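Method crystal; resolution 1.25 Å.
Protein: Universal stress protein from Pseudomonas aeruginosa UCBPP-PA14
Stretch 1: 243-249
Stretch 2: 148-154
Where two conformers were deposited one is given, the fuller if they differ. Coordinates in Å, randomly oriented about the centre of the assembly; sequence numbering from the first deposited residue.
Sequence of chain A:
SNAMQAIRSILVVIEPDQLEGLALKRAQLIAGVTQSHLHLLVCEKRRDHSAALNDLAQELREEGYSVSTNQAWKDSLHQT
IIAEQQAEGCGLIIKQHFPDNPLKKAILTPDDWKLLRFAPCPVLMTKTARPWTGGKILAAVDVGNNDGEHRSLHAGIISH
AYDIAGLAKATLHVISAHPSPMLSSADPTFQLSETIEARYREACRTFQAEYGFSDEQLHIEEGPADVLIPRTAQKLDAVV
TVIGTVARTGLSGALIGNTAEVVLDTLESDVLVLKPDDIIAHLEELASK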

# COMPACT_ATOMS: atom_id res chain seq x y z
N ILE A 243 -5.09 -2.68 -0.24
CA ILE A 243 -5.96 -3.12 0.88
C ILE A 243 -6.13 -1.98 1.88
O ILE A 243 -5.33 -1.01 1.88
CB ILE A 243 -5.39 -4.36 1.59
CG1 ILE A 243 -4.13 -4.03 2.40
CG2 ILE A 243 -5.16 -5.51 0.61
CD1 ILE A 243 -3.64 -5.18 3.24
N GLY A 244 -7.19 -2.10 2.67
CA GLY A 244 -7.41 -1.19 3.80
C GLY A 244 -7.33 -1.98 5.10
O GLY A 244 -7.61 -3.19 5.10
N THR A 245 -6.87 -1.33 6.15
CA THR A 245 -6.89 -1.90 7.51
C THR A 245 -8.33 -1.86 8.04
O THR A 245 -9.22 -1.28 7.40
CB THR A 245 -5.85 -1.20 8.38
OG1 THR A 245 -6.18 0.19 8.42
CG2 THR A 245 -4.45 -1.39 7.86
N VAL A 246 -8.56 -2.46 9.21
CA VAL A 246 -9.93 -2.60 9.76
C VAL A 246 -10.53 -1.21 10.05
O VAL A 246 -9.81 -0.29 10.46
CB VAL A 246 -9.92 -3.56 10.96
CG1 VAL A 246 -9.03 -3.05 12.09
CG2 VAL A 246 -11.31 -3.90 11.46
N ALA A 247 -11.85 -1.07 9.87
CA ALA A 247 -12.50 0.25 10.01
C ALA A 247 -12.37 0.80 11.43
O ALA A 247 -12.24 2.03 11.58
CB ALA A 247 -13.94 0.17 9.58
N ARG A 248 -12.41 -0.09 12.43
CA ARG A 248 -12.28 0.32 13.85
C ARG A 248 -11.24 -0.58 14.50
O ARG A 248 -11.22 -1.79 14.20
CB ARG A 248 -13.63 0.25 14.57
CG ARG A 248 -14.64 1.22 13.99
CD ARG A 248 -15.90 1.33 14.80
NE ARG A 248 -16.74 2.39 14.25
CZ ARG A 248 -17.90 2.77 14.76
NH1 ARG A 248 -18.57 3.76 14.19
NH2 ARG A 248 -18.39 2.19 15.84
N THR A 249 -10.43 -0.01 15.38
CA THR A 249 -9.34 -0.80 15.99
C THR A 249 -9.88 -1.92 16.87
O THR A 249 -11.00 -1.81 17.43
CB THR A 249 -8.40 0.08 16.83
OG1 THR A 249 -7.29 -0.73 17.25
CG2 THR A 249 -9.10 0.69 18.02
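Stretch 2 148-154: GEHRSLH

Residues 148-154 form a helical segment that continues later in the chain, held by backbone hydrogen bonds from Ser 152 N to Gly 148 O (3.1 Å) and Leu 153 N to Glu 149 O (3.1 Å). It lies against 243-249, where a strand ends at Gly 244 and gives way to loop or turn. The two run in opposing order: Glu 149 sits by Ala 247 (CA to CA 6.4 Å), and Leu 153, one turn on, by Gly 244 (CA to CA 6.7 Å). Together they bury 291 Å², most of it at Glu 149, Ala 247 and Leu 153, whose CA-to-CB bonds all point toward the other stretch.

Glu 149 (chi1 m, chi2 t) extends its carboxylate to the guanidinium edge of Arg 248, near the plane of that group. The salt bridge is shortest from Arg 248 NH1 to Glu 149 OE2, 2.9 Å; Arg 248 NE adds a hydrogen bond to Glu 149 OE1 (3.2 Å) and a weak one to Glu 149 OE2 (3.3 Å). Arg 248 leaves its backbone sideways, but its extended chain brings the charged end within reach.

Ala 247 CB packs 3.5 Å from His 150 CE1, meeting the ring obliquely. Two waters fill in around this residue: one lies 2.6 Å from Glu 149 OE1 and 2.8 Å from Ala 247 O, bridging the two; the other accepts from Ala 247 N (3.0 Å) and hydrogen-bonds to His 150 NE2 (2.9 Å).

Leu 153 (chi1 t, chi2 p) closes the far end, with Leu 153 CD2 3.4 Å from Thr 245 O and Leu 153 CD1 4.2 Å from Gly 244 CA. The absence of a side chain at Gly 244 matters here, for an ideal CB on Gly 244 would lie 2.9 Å from Leu 153 CD2, a clash.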

# COMPACT_ATOMS: atom_id res chain seq x y z
N GLY A 148 -20.81 4.63 6.51
CA GLY A 148 -19.95 5.78 6.16
C GLY A 148 -18.47 5.44 6.17
O GLY A 148 -17.74 5.88 5.24
N GLU A 149 -18.03 4.67 7.16
CA GLU A 149 -16.59 4.32 7.31
C GLU A 149 -16.13 3.39 6.18
O GLU A 149 -15.03 3.62 5.62
CB GLU A 149 -16.36 3.72 8.70
CG GLU A 149 -16.82 4.65 9.80
CD GLU A 149 -16.42 4.28 11.22
OE1 GLU A 149 -15.59 3.37 11.39
OE2 GLU A 149 -16.95 4.92 12.15
N HIS A 150 -16.93 2.38 5.84
CA HIS A 150 -16.51 1.46 4.75
C HIS A 150 -16.65 2.18 3.40
O HIS A 150 -15.78 1.97 2.54
CB HIS A 150 -17.24 0.12 4.82
CG HIS A 150 -16.78 -0.74 5.95
ND1 HIS A 150 -17.25 -0.59 7.23
CD2 HIS A 150 -15.87 -1.74 5.99
CE1 HIS A 150 -16.66 -1.47 8.02
NE2 HIS A 150 -15.81 -2.19 7.29
N ARG A 151 -17.67 3.01 3.22
CA ARG A 151 -17.81 3.73 1.92
C ARG A 151 -16.55 4.56 1.64
O ARG A 151 -16.02 4.50 0.53
CB ARG A 151 -19.04 4.64 1.88
CG ARG A 151 -20.37 3.90 1.77
CD ARG A 151 -21.51 4.81 1.34
NE ARG A 151 -21.65 6.01 2.17
CZ ARG A 151 -22.39 6.11 3.28
NH1 ARG A 151 -23.08 5.08 3.73
NH2 ARG A 151 -22.43 7.26 3.93
N SER A 152 -16.08 5.30 2.65
CA SER A 152 -14.88 6.16 2.53
C SER A 152 -13.64 5.31 2.25
O SER A 152 -12.90 5.63 1.31
CB SER A 152 -14.69 6.98 3.79
OG SER A 152 -13.46 7.68 3.75
N LEU A 153 -13.44 4.25 3.04
CA LEU A 153 -12.25 3.38 2.88
C LEU A 153 -12.27 2.74 1.48
O LEU A 153 -11.24 2.77 0.79
CB LEU A 153 -12.23 2.31 3.97
CG LEU A 153 -10.99 1.43 4.02
CD1 LEU A 153 -9.75 2.27 4.25
CD2 LEU A 153 -11.10 0.36 5.10
N HIS A 154 -13.42 2.20 1.07
CA HIS A 154 -13.51 1.57 -0.28
C HIS A 154 -13.24 2.61 -1.37
O HIS A 154 -12.56 2.26 -2.35
CB HIS A 154 -14.87 0.89 -0.49
CG HIS A 154 -15.11 -0.26 0.41
ND1 HIS A 154 -16.38 -0.69 0.73
CD2 HIS A 154 -14.26 -1.03 1.12
CE1 HIS A 154 -16.30 -1.72 1.55
NE2 HIS A 154 -15.02 -1.94 1.81
O HOH W 1 -13.34 4.27 10.38
O HOH W 2 -13.41 -3.26 8.44